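Local structure of tryptophane-5-halogenase (Microbispora sp. ATCC PTA-5024, 5UAO) at residues T44-K49 / E187-R192; Y250-F255 / E422-G427; R398-I403 / E463-L468. The protein binds FAD and catalyses the flavin-dependent chlorination of tryptophan at its 5-position in a lanthipeptide precursor during NAI-107 biosynthesis. All coordinates share one frame; numbering follows the deposited sequence.

Contact 1: residues T44-K49 / E187-R192; sequences TALALK and ELAARR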
ATOM      1  N   THR A  44      -0.664  22.813 -13.069  1.00 23.24           N
ATOM      2  CA  THR A  44      -1.162  21.859 -14.027  1.00 23.94           C
ATOM      3  C   THR A  44      -0.745  22.220 -15.434  1.00 26.45           C
ATOM      4  O   THR A  44      -0.281  21.328 -16.175  1.00 23.94           O
ATOM      5  CB  THR A  44      -2.698  21.847 -14.044  1.00 28.27           C
ATOM      6  OG1 THR A  44      -3.148  21.527 -12.738  1.00 26.79           O
ATOM      7  CG2 THR A  44      -3.211  20.841 -15.006  1.00 31.54           C
ATOM      8  N   ALA A  45      -0.890  23.492 -15.812  1.00 24.59           N
ATOM      9  CA  ALA A  45      -0.531  23.908 -17.179  1.00 28.52           C
ATOM     10  C   ALA A  45       0.991  23.707 -17.460  1.00 27.32           C
ATOM     11  O   ALA A  45       1.367  23.223 -18.519  1.00 24.70           O
ATOM     12  CB  ALA A  45      -0.915  25.365 -17.383  1.00 29.11           C
ATOM     13  N   LEU A  46       1.834  24.008 -16.471  1.00 26.44           N
ATOM     14  CA  LEU A  46       3.275  23.816 -16.618  1.00 28.52           C
ATOM     15  C   LEU A  46       3.644  22.334 -16.743  1.00 28.40           C
ATOM     16  O   LEU A  46       4.528  21.997 -17.511  1.00 25.68           O
ATOM     17  CB  LEU A  46       4.020  24.467 -15.457  1.00 27.34           C
ATOM     18  CG  LEU A  46       4.007  25.966 -15.539  1.00 28.56           C
ATOM     19  CD1 LEU A  46       4.412  26.565 -14.214  1.00 29.32           C
ATOM     20  CD2 LEU A  46       4.998  26.416 -16.593  1.00 31.70           C
ATOM     21  N   ALA A  47       2.954  21.468 -15.976  1.00 25.89           N
ATOM     22  CA  ALA A  47       3.188  20.031 -16.033  1.00 28.86           C
ATOM     23  C   ALA A  47       2.768  19.437 -17.380  1.00 29.93           C
ATOM     24  O   ALA A  47       3.544  18.602 -17.929  1.00 27.68           O
ATOM     25  CB  ALA A  47       2.478  19.323 -14.908  1.00 32.24           C
ATOM     26  N   LEU A  48       1.604  19.876 -17.920  1.00 25.98           N
ATOM     27  CA  LEU A  48       1.173  19.419 -19.203  1.00 28.57           C
ATOM     28  C   LEU A  48       2.145  19.784 -20.326  1.00 31.37           C
ATOM     29  O   LEU A  48       2.475  18.951 -21.167  1.00 30.80           O
ATOM     30  CB  LEU A  48      -0.211  19.934 -19.580  1.00 29.00           C
ATOM     31  CG  LEU A  48      -1.352  19.288 -18.810  1.00 27.62           C
ATOM     32  CD1 LEU A  48      -2.559  20.249 -18.883  1.00 27.24           C
ATOM     33  CD2 LEU A  48      -1.699  17.931 -19.367  1.00 31.65           C
ATOM     34  N   LYS A  49       2.531  21.029 -20.371  1.00 30.44           N
ATOM     35  CA  LYS A  49       3.459  21.482 -21.374  1.00 34.14           C
ATOM     36  C   LYS A  49       4.886  20.859 -21.196  1.00 40.32           C
ATOM     37  O   LYS A  49       5.540  20.626 -22.192  1.00 36.81           O
ATOM     38  CB  LYS A  49       3.491  23.013 -21.359  1.00 36.70           C
ATOM     39  CG  LYS A  49       3.876  23.672 -22.670  1.00 42.21           C
ATOM     40  CD  LYS A  49       2.857  23.404 -23.784  1.00 41.94           C
ATOM     41  CE  LYS A  49       3.336  24.037 -25.078  1.00 42.27           C
ATOM     42  NZ  LYS A  49       2.624  23.410 -26.220  1.00 42.17           N
ATOM     43  N   GLU A 187       4.734  33.766 -15.301  1.00 32.20           N
ATOM     44  CA  GLU A 187       5.800  34.136 -16.237  1.00 38.29           C
ATOM     45  C   GLU A 187       6.369  32.918 -16.923  1.00 33.45           C
ATOM     46  O   GLU A 187       6.610  32.953 -18.130  1.00 28.93           O
ATOM     47  CB  GLU A 187       6.932  34.916 -15.497  1.00 46.41           C
ATOM     48  CG  GLU A 187       8.235  35.111 -16.300  1.00 65.49           C
ATOM     49  CD  GLU A 187       9.521  34.947 -15.469  1.00 84.28           C
ATOM     50  OE1 GLU A 187       9.946  35.919 -14.786  1.00 76.06           O
ATOM     51  OE2 GLU A 187      10.135  33.846 -15.532  1.00 97.12           O
ATOM     52  N   LEU A 188       6.603  31.845 -16.164  1.00 30.62           N
ATOM     53  CA  LEU A 188       7.143  30.630 -16.722  1.00 30.62           C
ATOM     54  C   LEU A 188       6.211  30.046 -17.718  1.00 29.07           C
ATOM     55  O   LEU A 188       6.640  29.641 -18.751  1.00 30.53           O
ATOM     56  CB  LEU A 188       7.447  29.560 -15.662  1.00 32.97           C
ATOM     57  CG  LEU A 188       8.821  29.439 -15.072  1.00 42.35           C
ATOM     58  CD1 LEU A 188       8.925  28.195 -14.182  1.00 43.58           C
ATOM     59  CD2 LEU A 188       9.840  29.332 -16.190  1.00 39.35           C
ATOM     60  N   ALA A 189       4.912  30.004 -17.418  1.00 29.66           N
ATOM     61  CA  ALA A 189       3.945  29.433 -18.342  1.00 29.01           C
ATOM     62  C   ALA A 189       3.946  30.183 -19.709  1.00 30.44           C
ATOM     63  O   ALA A 189       3.918  29.548 -20.772  1.00 27.36           O
ATOM     64  CB  ALA A 189       2.549  29.490 -17.713  1.00 27.68           C
ATOM     65  N   ALA A 190       4.046  31.514 -19.649  1.00 29.03           N
ATOM     66  CA  ALA A 190       4.061  32.325 -20.879  1.00 32.60           C
ATOM     67  C   ALA A 190       5.336  32.065 -21.668  1.00 34.78           C
ATOM     68  O   ALA A 190       5.298  31.899 -22.868  1.00 36.65           O
ATOM     69  CB  ALA A 190       3.967  33.793 -20.534  1.00 33.70           C
ATOM     70  N   ARG A 191       6.451  31.987 -20.973  1.00 32.15           N
ATOM     71  CA  ARG A 191       7.709  31.742 -21.608  1.00 35.02           C
ATOM     72  C   ARG A 191       7.718  30.365 -22.249  1.00 34.37           C
ATOM     73  O   ARG A 191       8.358  30.159 -23.237  1.00 41.15           O
ATOM     74  CB  ARG A 191       8.774  31.774 -20.552  1.00 39.21           C
ATOM     75  CG  ARG A 191      10.165  31.640 -21.066  1.00 48.21           C
ATOM     76  CD  ARG A 191      11.111  32.219 -20.005  1.00 53.19           C
ATOM     77  NE  ARG A 191      11.656  31.192 -19.152  1.00 53.78           N
ATOM     78  CZ  ARG A 191      12.118  31.377 -17.915  1.00 50.81           C
ATOM     79  NH1 ARG A 191      12.067  32.559 -17.324  1.00 48.67           N
ATOM     80  NH2 ARG A 191      12.619  30.334 -17.270  1.00 49.43           N
ATOM     81  N   ARG A 192       7.030  29.409 -21.668  1.00 32.36           N
ATOM     82  CA  ARG A 192       6.993  28.084 -22.226  1.00 32.76           C
ATOM     83  C   ARG A 192       5.861  27.772 -23.178  1.00 32.63           C
ATOM     84  O   ARG A 192       5.723  26.626 -23.573  1.00 38.30           O
ATOM     85  CB  ARG A 192       6.988  27.097 -21.090  1.00 36.77           C
ATOM     86  CG  ARG A 192       8.284  27.154 -20.325  1.00 38.40           C
ATOM     87  CD  ARG A 192       8.232  26.186 -19.194  1.00 41.28           C
ATOM     88  NE  ARG A 192       9.417  26.185 -18.346  1.00 43.44           N
ATOM     89  CZ  ARG A 192       9.602  25.300 -17.372  1.00 40.16           C
ATOM     90  NH1 ARG A 192       8.667  24.379 -17.108  1.00 40.97           N
ATOM     91  NH2 ARG A 192      10.689  25.352 -16.634  1.00 37.92           N
TER
HETATM   92  O   HOH W   1       6.345  23.679 -18.688  1.00 34.33           O
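With CG set beside its own backbone N and trans to the carbonyl carbon (chi1 -72°), Leu46 sends CD2 across to the backbone of Ala189. Arg192, its chain extended from CG to NE, lays CD against the same methyl. A single branch of the leucine thus does the touching: CD2 comes to 3.6 Å from Ala189 CA and also meets Leu188 CB and Ala189 CB, both 4.1 Å away. Alanine suits the receiving position because its short side chain lets the leucine settle onto main-chain atoms, and the CA atoms of Leu46 and Ala189 stand 5.9 Å apart.

One turn further on, the aliphatic part of Lys49 passes the end of the opposing helix. Its CG packs 3.6 Å from Arg192 O, and the chain, bent at chi2, keeps CE near the same oxygen while NZ bonds to the carbonyl oxygens of Pro53 and Leu55.

Arg192, the first residue to leave helical geometry, joins the segments through water. Water 1 lies in the guanidinium plane at its edge, 2.9 Å from Arg192 NH1, and donates to Leu46 O at 2.7 Å. Leu188 CD1 lies over one guanidinium face, toward its rim, and NH1 also reaches Leu86 O.

Helix 39-51 follows strand 31-35 across a glycine-rich turn that runs into the helix start, consistent with a Rossmann-type FAD site. Ala45 and Leu48 rest on strand 56-61, Leu48 also on strand 31-35, while Thr44 and Ala47 pack against helix 358-372; helix 178-191 is a further helical neighbour.

Contact 2: residues Y250-F255 / E422-G427; sequences YASSLF and ETDISG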
ATOM      1  N   TYR A 250     -15.959  16.480   5.472  1.00 27.53           N
ATOM      2  CA  TYR A 250     -15.175  15.976   6.551  1.00 26.54           C
ATOM      3  C   TYR A 250     -15.484  16.659   7.915  1.00 28.08           C
ATOM      4  O   TYR A 250     -14.677  16.590   8.901  1.00 27.59           O
ATOM      5  CB  TYR A 250     -13.696  16.252   6.198  1.00 28.08           C
ATOM      6  CG  TYR A 250     -13.085  15.448   5.073  1.00 24.39           C
ATOM      7  CD1 TYR A 250     -13.660  14.261   4.576  1.00 24.30           C
ATOM      8  CD2 TYR A 250     -11.864  15.864   4.522  1.00 25.59           C
ATOM      9  CE1 TYR A 250     -13.027  13.508   3.583  1.00 24.61           C
ATOM     10  CE2 TYR A 250     -11.245  15.134   3.571  1.00 24.18           C
ATOM     11  CZ  TYR A 250     -11.818  13.959   3.074  1.00 23.99           C
ATOM     12  OH  TYR A 250     -11.118  13.248   2.113  1.00 24.06           O
ATOM     13  N   ALA A 251     -16.663  17.252   7.997  1.00 25.95           N
ATOM     14  CA  ALA A 251     -17.025  18.104   9.093  1.00 29.82           C
ATOM     15  C   ALA A 251     -17.188  17.388  10.419  1.00 29.39           C
ATOM     16  O   ALA A 251     -17.068  18.003  11.436  1.00 28.13           O
ATOM     17  CB  ALA A 251     -18.299  18.847   8.786  1.00 33.04           C
ATOM     18  N   SER A 252     -17.517  16.116  10.410  1.00 25.91           N
ATOM     19  CA  SER A 252     -17.530  15.370  11.664  1.00 26.74           C
ATOM     20  C   SER A 252     -16.126  15.358  12.314  1.00 28.17           C
ATOM     21  O   SER A 252     -15.983  15.184  13.520  1.00 28.63           O
ATOM     22  CB  SER A 252     -18.031  13.969  11.436  1.00 28.19           C
ATOM     23  OG  SER A 252     -17.156  13.122  10.708  1.00 29.19           O
ATOM     24  N   SER A 253     -15.081  15.522  11.515  1.00 26.14           N
ATOM     25  CA  SER A 253     -13.712  15.506  12.081  1.00 25.93           C
ATOM     26  C   SER A 253     -13.047  16.871  12.119  1.00 29.83           C
ATOM     27  O   SER A 253     -12.213  17.132  12.977  1.00 32.17           O
ATOM     28  CB  SER A 253     -12.830  14.640  11.252  1.00 23.20           C
ATOM     29  OG  SER A 253     -13.206  13.277  11.318  1.00 25.69           O
ATOM     30  N   LEU A 254     -13.358  17.711  11.144  1.00 28.19           N
ATOM     31  CA  LEU A 254     -12.620  18.929  10.924  1.00 29.09           C
ATOM     32  C   LEU A 254     -13.690  20.043  10.926  1.00 30.41           C
ATOM     33  O   LEU A 254     -14.505  20.149  10.013  1.00 34.55           O
ATOM     34  CB  LEU A 254     -11.805  18.786   9.622  1.00 30.27           C
ATOM     35  CG  LEU A 254     -10.802  17.605   9.610  1.00 29.19           C
ATOM     36  CD1 LEU A 254     -10.076  17.496   8.286  1.00 30.35           C
ATOM     37  CD2 LEU A 254      -9.728  17.882  10.657  1.00 33.56           C
ATOM     38  N   PHE A 255     -13.733  20.790  12.024  1.00 32.29           N
ATOM     39  CA  PHE A 255     -14.816  21.733  12.320  1.00 38.26           C
ATOM     40  C   PHE A 255     -14.504  23.200  11.939  1.00 36.75           C
ATOM     41  O   PHE A 255     -15.367  24.061  12.086  1.00 31.61           O
ATOM     42  CB  PHE A 255     -14.978  21.865  13.853  1.00 42.95           C
ATOM     43  CG  PHE A 255     -15.239  20.634  14.597  1.00 43.52           C
ATOM     44  CD1 PHE A 255     -15.812  19.515  14.019  1.00 53.42           C
ATOM     45  CD2 PHE A 255     -15.013  20.635  15.966  1.00 54.49           C
ATOM     46  CE1 PHE A 255     -16.132  18.393  14.792  1.00 48.96           C
ATOM     47  CE2 PHE A 255     -15.322  19.520  16.749  1.00 53.20           C
ATOM     48  CZ  PHE A 255     -15.869  18.396  16.161  1.00 55.62           C
ATOM     49  N   GLU A 422     -15.857  15.313  20.862  1.00 33.94           N
ATOM     50  CA  GLU A 422     -16.681  14.920  19.691  1.00 30.95           C
ATOM     51  C   GLU A 422     -15.986  14.720  18.297  1.00 31.87           C
ATOM     52  O   GLU A 422     -16.637  14.315  17.327  1.00 32.13           O
ATOM     53  CB  GLU A 422     -17.831  15.903  19.555  1.00 33.84           C
ATOM     54  CG  GLU A 422     -18.662  16.204  20.826  1.00 40.43           C
ATOM     55  CD  GLU A 422     -19.429  14.998  21.408  1.00 46.27           C
ATOM     56  OE1 GLU A 422     -19.526  13.965  20.719  1.00 51.09           O
ATOM     57  OE2 GLU A 422     -19.936  15.070  22.574  1.00 51.52           O
ATOM     58  N   THR A 423     -14.694  15.036  18.175  1.00 28.47           N
ATOM     59  CA  THR A 423     -13.975  14.835  16.919  1.00 24.31           C
ATOM     60  C   THR A 423     -14.073  13.375  16.494  1.00 26.03           C
ATOM     61  O   THR A 423     -13.634  12.455  17.221  1.00 27.37           O
ATOM     62  CB  THR A 423     -12.501  15.283  17.073  1.00 25.60           C
ATOM     63  OG1 THR A 423     -12.488  16.671  17.449  1.00 28.18           O
ATOM     64  CG2 THR A 423     -11.694  15.015  15.742  1.00 25.87           C
ATOM     65  N   ASP A 424     -14.595  13.159  15.285  1.00 24.08           N
ATOM     66  CA  ASP A 424     -14.714  11.821  14.720  1.00 25.36           C
ATOM     67  C   ASP A 424     -13.312  11.358  14.328  1.00 26.65           C
ATOM     68  O   ASP A 424     -12.673  11.993  13.484  1.00 26.26           O
ATOM     69  CB  ASP A 424     -15.621  11.910  13.478  1.00 28.93           C
ATOM     70  CG  ASP A 424     -15.858  10.596  12.780  1.00 29.55           C
ATOM     71  OD1 ASP A 424     -15.317   9.542  13.148  1.00 28.67           O
ATOM     72  OD2 ASP A 424     -16.640  10.678  11.784  1.00 30.26           O
ATOM     73  N   ILE A 425     -12.856  10.266  14.955  1.00 26.27           N
ATOM     74  CA  ILE A 425     -11.599   9.628  14.665  1.00 26.77           C
ATOM     75  C   ILE A 425     -11.822   8.172  14.209  1.00 28.92           C
ATOM     76  O   ILE A 425     -10.885   7.414  14.154  1.00 29.36           O
ATOM     77  CB  ILE A 425     -10.664   9.643  15.927  1.00 28.12           C
ATOM     78  CG1 ILE A 425     -11.374   9.026  17.159  1.00 31.90           C
ATOM     79  CG2 ILE A 425     -10.277  11.076  16.278  1.00 27.29           C
ATOM     80  CD1 ILE A 425     -10.407   8.571  18.252  1.00 32.96           C
ATOM     81  N   SER A 426     -13.029   7.847  13.755  1.00 30.19           N
ATOM     82  CA  SER A 426     -13.397   6.479  13.462  1.00 31.05           C
ATOM     83  C   SER A 426     -12.461   5.818  12.540  1.00 30.07           C
ATOM     84  O   SER A 426     -12.123   4.667  12.735  1.00 31.47           O
ATOM     85  CB  SER A 426     -14.858   6.369  12.953  1.00 35.57           C
ATOM     86  OG  SER A 426     -15.195   7.228  11.902  1.00 29.86           O
ATOM     87  N   GLY A 427     -11.982   6.518  11.532  1.00 32.26           N
ATOM     88  CA  GLY A 427     -11.221   5.851  10.482  1.00 30.82           C
ATOM     89  C   GLY A 427      -9.784   5.510  10.881  1.00 34.04           C
ATOM     90  O   GLY A 427      -9.062   4.766  10.154  1.00 37.51           O
TER
HETATM   91  O   HOH W   2     -18.274  14.886  15.221  1.00 39.45           O
HETATM   92  O   HOH W   3     -12.653  18.581  15.405  1.00 60.01           O
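Asp424 and Ser252 are joined by two hydrogen bonds, one from side chain to side chain and one between main chains. The carboxylate stands trans to the backbone N of its residue (chi1 -179°), which carries OD2 to Ser252 OG; the hydroxyl donates at 2.7 Å and arrives on the anti side of that oxygen, slightly out of the carboxylate plane. In return, Asp424 N gives a nearly straight bond to Ser252 O, 3.0 Å long with an angle of 164° at the hydrogen. Ser253 approaches the main chain instead: its OG donates to Asp424 O at 2.6 Å, tilted 24° from the carbonyl plane. Small hydroxyl side chains suit these places, since each reaches an acceptor without pushing the loops apart.

The other carboxylate oxygen is gripped twice within its own loop. Ser426 OG uses the syn lone pair of Asp424 OD1, whereas Ser426 N meets that oxygen almost head-on at 2.9 Å. With an alanine in place of Asp424, the Ser252 hydroxyl would probably lose its mate across the contact and the turn, no longer held at Ser426 OG and N, would be likely to shift.

Phe255 and Thr423 cross obliquely, Phe255 CZ lying 4.0 Å from Thr423 OG1. Water 3 sits over the centre of the phenyl face and donates to both Ser253 O and Thr423 OG1, the latter also bonded to Ala419 O. Water 2 similarly links Ser252 O with Glu422 O. From helix 383-406, Arg398 NE bonds to Ser253 OG, and Arg398 NH2 makes a long, weak ion pair with Asp424 OD2.

The Asp424 OD1 to Ser426 N bond defines an Asx turn, here in the link between helices 414-422 and 429-437, fastened to the loop between strands 247-249 and 258-264.

Contact 3: residues R398-I403 / E463-L468; sequences RWFLSI and EGVDTL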
ATOM      1  N   ARG A 398      -7.332  13.114   6.130  1.00 21.39           N
ATOM      2  CA  ARG A 398      -8.404  13.551   6.999  1.00 23.47           C
ATOM      3  C   ARG A 398      -8.268  12.938   8.400  1.00 23.35           C
ATOM      4  O   ARG A 398      -8.344  13.636   9.408  1.00 25.80           O
ATOM      5  CB  ARG A 398      -9.778  13.253   6.353  1.00 24.45           C
ATOM      6  CG  ARG A 398     -10.960  13.504   7.260  1.00 28.84           C
ATOM      7  CD  ARG A 398     -11.541  12.233   7.766  1.00 32.57           C
ATOM      8  NE  ARG A 398     -12.768  12.442   8.537  1.00 30.27           N
ATOM      9  CZ  ARG A 398     -14.015  12.279   8.095  1.00 31.43           C
ATOM     10  NH1 ARG A 398     -14.279  11.812   6.896  1.00 30.52           N
ATOM     11  NH2 ARG A 398     -15.034  12.519   8.929  1.00 33.33           N
ATOM     12  N   TRP A 399      -8.141  11.633   8.451  1.00 24.70           N
ATOM     13  CA  TRP A 399      -8.006  10.930   9.716  1.00 22.99           C
ATOM     14  C   TRP A 399      -6.745  11.302  10.456  1.00 24.63           C
ATOM     15  O   TRP A 399      -6.775  11.440  11.645  1.00 24.73           O
ATOM     16  CB  TRP A 399      -8.083   9.415   9.556  1.00 23.60           C
ATOM     17  CG  TRP A 399      -9.365   8.985   8.973  1.00 22.94           C
ATOM     18  CD1 TRP A 399      -9.529   8.378   7.777  1.00 24.36           C
ATOM     19  CD2 TRP A 399     -10.679   9.207   9.498  1.00 22.68           C
ATOM     20  NE1 TRP A 399     -10.854   8.145   7.546  1.00 24.30           N
ATOM     21  CE2 TRP A 399     -11.593   8.712   8.540  1.00 24.67           C
ATOM     22  CE3 TRP A 399     -11.172   9.830  10.653  1.00 24.47           C
ATOM     23  CZ2 TRP A 399     -12.978   8.734   8.726  1.00 25.75           C
ATOM     24  CZ3 TRP A 399     -12.536   9.883  10.830  1.00 27.57           C
ATOM     25  CH2 TRP A 399     -13.435   9.316   9.863  1.00 27.45           C
ATOM     26  N   PHE A 400      -5.651  11.578   9.757  1.00 22.66           N
ATOM     27  CA  PHE A 400      -4.465  12.098  10.455  1.00 22.85           C
ATOM     28  C   PHE A 400      -4.710  13.473  11.081  1.00 22.36           C
ATOM     29  O   PHE A 400      -4.303  13.720  12.205  1.00 25.70           O
ATOM     30  CB  PHE A 400      -3.306  12.173   9.416  1.00 22.98           C
ATOM     31  CG  PHE A 400      -2.008  12.747   9.947  1.00 24.75           C
ATOM     32  CD1 PHE A 400      -1.500  12.364  11.176  1.00 26.64           C
ATOM     33  CD2 PHE A 400      -1.258  13.612   9.170  1.00 28.02           C
ATOM     34  CE1 PHE A 400      -0.276  12.841  11.629  1.00 26.09           C
ATOM     35  CE2 PHE A 400      -0.034  14.102   9.606  1.00 26.36           C
ATOM     36  CZ  PHE A 400       0.457  13.707  10.829  1.00 28.94           C
ATOM     37  N   LEU A 401      -5.339  14.392  10.358  1.00 22.43           N
ATOM     38  CA  LEU A 401      -5.675  15.660  10.939  1.00 23.26           C
ATOM     39  C   LEU A 401      -6.628  15.488  12.120  1.00 23.46           C
ATOM     40  O   LEU A 401      -6.558  16.282  13.078  1.00 23.39           O
ATOM     41  CB  LEU A 401      -6.308  16.633   9.949  1.00 24.14           C
ATOM     42  CG  LEU A 401      -5.349  17.079   8.821  1.00 27.98           C
ATOM     43  CD1 LEU A 401      -6.064  18.030   7.866  1.00 32.40           C
ATOM     44  CD2 LEU A 401      -4.203  17.821   9.436  1.00 28.89           C
ATOM     45  N   SER A 402      -7.548  14.524  12.020  1.00 22.46           N
ATOM     46  CA  SER A 402      -8.540  14.318  13.108  1.00 22.17           C
ATOM     47  C   SER A 402      -7.845  14.123  14.490  1.00 23.34           C
ATOM     48  O   SER A 402      -8.332  14.598  15.502  1.00 23.79           O
ATOM     49  CB  SER A 402      -9.473  13.116  12.783  1.00 24.17           C
ATOM     50  OG  SER A 402      -8.977  11.790  13.097  1.00 23.49           O
ATOM     51  N   ILE A 403      -6.715  13.429  14.521  1.00 23.23           N
ATOM     52  CA  ILE A 403      -6.030  13.185  15.792  1.00 25.61           C
ATOM     53  C   ILE A 403      -5.276  14.404  16.285  1.00 25.00           C
ATOM     54  O   ILE A 403      -4.848  14.383  17.433  1.00 27.32           O
ATOM     55  CB  ILE A 403      -5.151  11.912  15.773  1.00 27.63           C
ATOM     56  CG1 ILE A 403      -3.969  12.057  14.822  1.00 30.16           C
ATOM     57  CG2 ILE A 403      -5.974  10.748  15.362  1.00 31.64           C
ATOM     58  CD1 ILE A 403      -2.693  11.610  15.395  1.00 35.61           C
ATOM     59  N   GLU A 463       5.494   7.574  11.202  1.00 27.01           N
ATOM     60  CA  GLU A 463       6.314   8.501  12.001  1.00 29.77           C
ATOM     61  C   GLU A 463       5.533   9.786  12.334  1.00 26.98           C
ATOM     62  O   GLU A 463       5.630  10.328  13.417  1.00 27.68           O
ATOM     63  CB  GLU A 463       7.712   8.777  11.338  1.00 35.94           C
ATOM     64  CG  GLU A 463       7.759   9.426   9.960  1.00 38.25           C
ATOM     65  CD  GLU A 463       7.515   8.466   8.761  1.00 46.41           C
ATOM     66  OE1 GLU A 463       7.130   7.303   8.986  1.00 40.79           O
ATOM     67  OE2 GLU A 463       7.683   8.881   7.573  1.00 46.94           O
ATOM     68  N   GLY A 464       4.715  10.263  11.414  1.00 25.42           N
ATOM     69  CA  GLY A 464       3.953  11.454  11.668  1.00 25.75           C
ATOM     70  C   GLY A 464       2.865  11.195  12.695  1.00 25.18           C
ATOM     71  O   GLY A 464       2.616  12.013  13.596  1.00 25.12           O
ATOM     72  N   VAL A 465       2.214  10.057  12.562  1.00 23.84           N
ATOM     73  CA  VAL A 465       1.168   9.649  13.550  1.00 24.12           C
ATOM     74  C   VAL A 465       1.794   9.489  14.946  1.00 24.56           C
ATOM     75  O   VAL A 465       1.272  10.032  15.938  1.00 27.68           O
ATOM     76  CB  VAL A 465       0.469   8.338  13.140  1.00 25.59           C
ATOM     77  CG1 VAL A 465      -0.541   7.893  14.213  1.00 29.48           C
ATOM     78  CG2 VAL A 465      -0.259   8.552  11.790  1.00 28.07           C
ATOM     79  N   ASP A 466       2.910   8.788  15.028  1.00 26.44           N
ATOM     80  CA  ASP A 466       3.620   8.628  16.304  1.00 28.53           C
ATOM     81  C   ASP A 466       3.991   9.999  16.929  1.00 28.09           C
ATOM     82  O   ASP A 466       3.851  10.202  18.124  1.00 27.81           O
ATOM     83  CB  ASP A 466       4.891   7.850  16.079  1.00 28.61           C
ATOM     84  CG  ASP A 466       4.697   6.287  16.086  1.00 35.33           C
ATOM     85  OD1 ASP A 466       3.750   5.682  16.695  1.00 32.92           O
ATOM     86  OD2 ASP A 466       5.609   5.656  15.511  1.00 31.62           O
ATOM     87  N   THR A 467       4.445  10.940  16.122  1.00 25.17           N
ATOM     88  CA  THR A 467       4.945  12.187  16.685  1.00 27.68           C
ATOM     89  C   THR A 467       3.799  12.981  17.271  1.00 28.49           C
ATOM     90  O   THR A 467       3.921  13.502  18.365  1.00 28.10           O
ATOM     91  CB  THR A 467       5.736  13.012  15.648  1.00 29.90           C
ATOM     92  OG1 THR A 467       6.812  12.227  15.160  1.00 27.89           O
ATOM     93  CG2 THR A 467       6.255  14.312  16.215  1.00 30.38           C
ATOM     94  N   LEU A 468       2.677  13.034  16.562  1.00 26.42           N
ATOM     95  CA  LEU A 468       1.518  13.770  16.995  1.00 27.78           C
ATOM     96  C   LEU A 468       0.937  13.159  18.244  1.00 26.12           C
ATOM     97  O   LEU A 468       0.584  13.876  19.159  1.00 25.66           O
ATOM     98  CB  LEU A 468       0.406  13.868  15.902  1.00 23.20           C
ATOM     99  CG  LEU A 468       0.524  15.162  15.127  1.00 26.48           C
ATOM    100  CD1 LEU A 468       0.243  16.429  15.972  1.00 27.04           C
ATOM    101  CD2 LEU A 468       1.892  15.284  14.505  1.00 27.94           C
TER
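Phe400 meets the opposing helix first, its ring directed there by CG lying trans to the backbone N (chi1 177°). The ring presents its edge to the main chain: CE1 is 3.6 Å from Gly464 O, which lies near the ring plane. Glycine suits this place, because a CB there would stand a tight 3.4 Å from Phe400 CZ. Along the same ring, CD1 touches Val465 CG2 at 4.1 Å and CZ reaches Leu468 CD2 at 4.2 Å. His404 packs edge-to-face with Phe400, and the ring of Tyr460 also meets it.

One turn later comes Ile403, whose CD1 packs obliquely on Leu468 CB at 3.9 Å and more loosely on Val465 CG1. Phe400, Ile403, Val465 and Leu468 thus pack between two nearly parallel helical segments, whose axes are 10.4 Å apart and inclined at 16°. Leu468 in turn touches Phe116 of strand 116-119.

No hydrogen bond or salt bridge crosses between the segments. Apart from the ring edge near Gly464 O, which already accepts Leu468 N within its own helix, the pairing of helices 383-406 and 461-471 here depends on buried hydrocarbon and close fit.

Overall arrangement
Contacts 1 and 3 are buried helix pairings, whereas contact 2 joins two loops and is partly open to solvent. Their chemistry follows: contact 3 is apolar, contact 1 adds a water bridge at a helix end to its leucine packing, and contact 2 is mainly hydrogen bonds. Contact 1 lies on the opposite side of the chain's centre from the others, about 19 Å from contact 2 between nearest atoms. Contacts 2 and 3 touch, with Trp399 and Ser402 packing against the 422-427 loop, and their segments alternate along the chain. Helix 383-406 therefore serves both, one part of its surface meeting the loops and another helix 461-471.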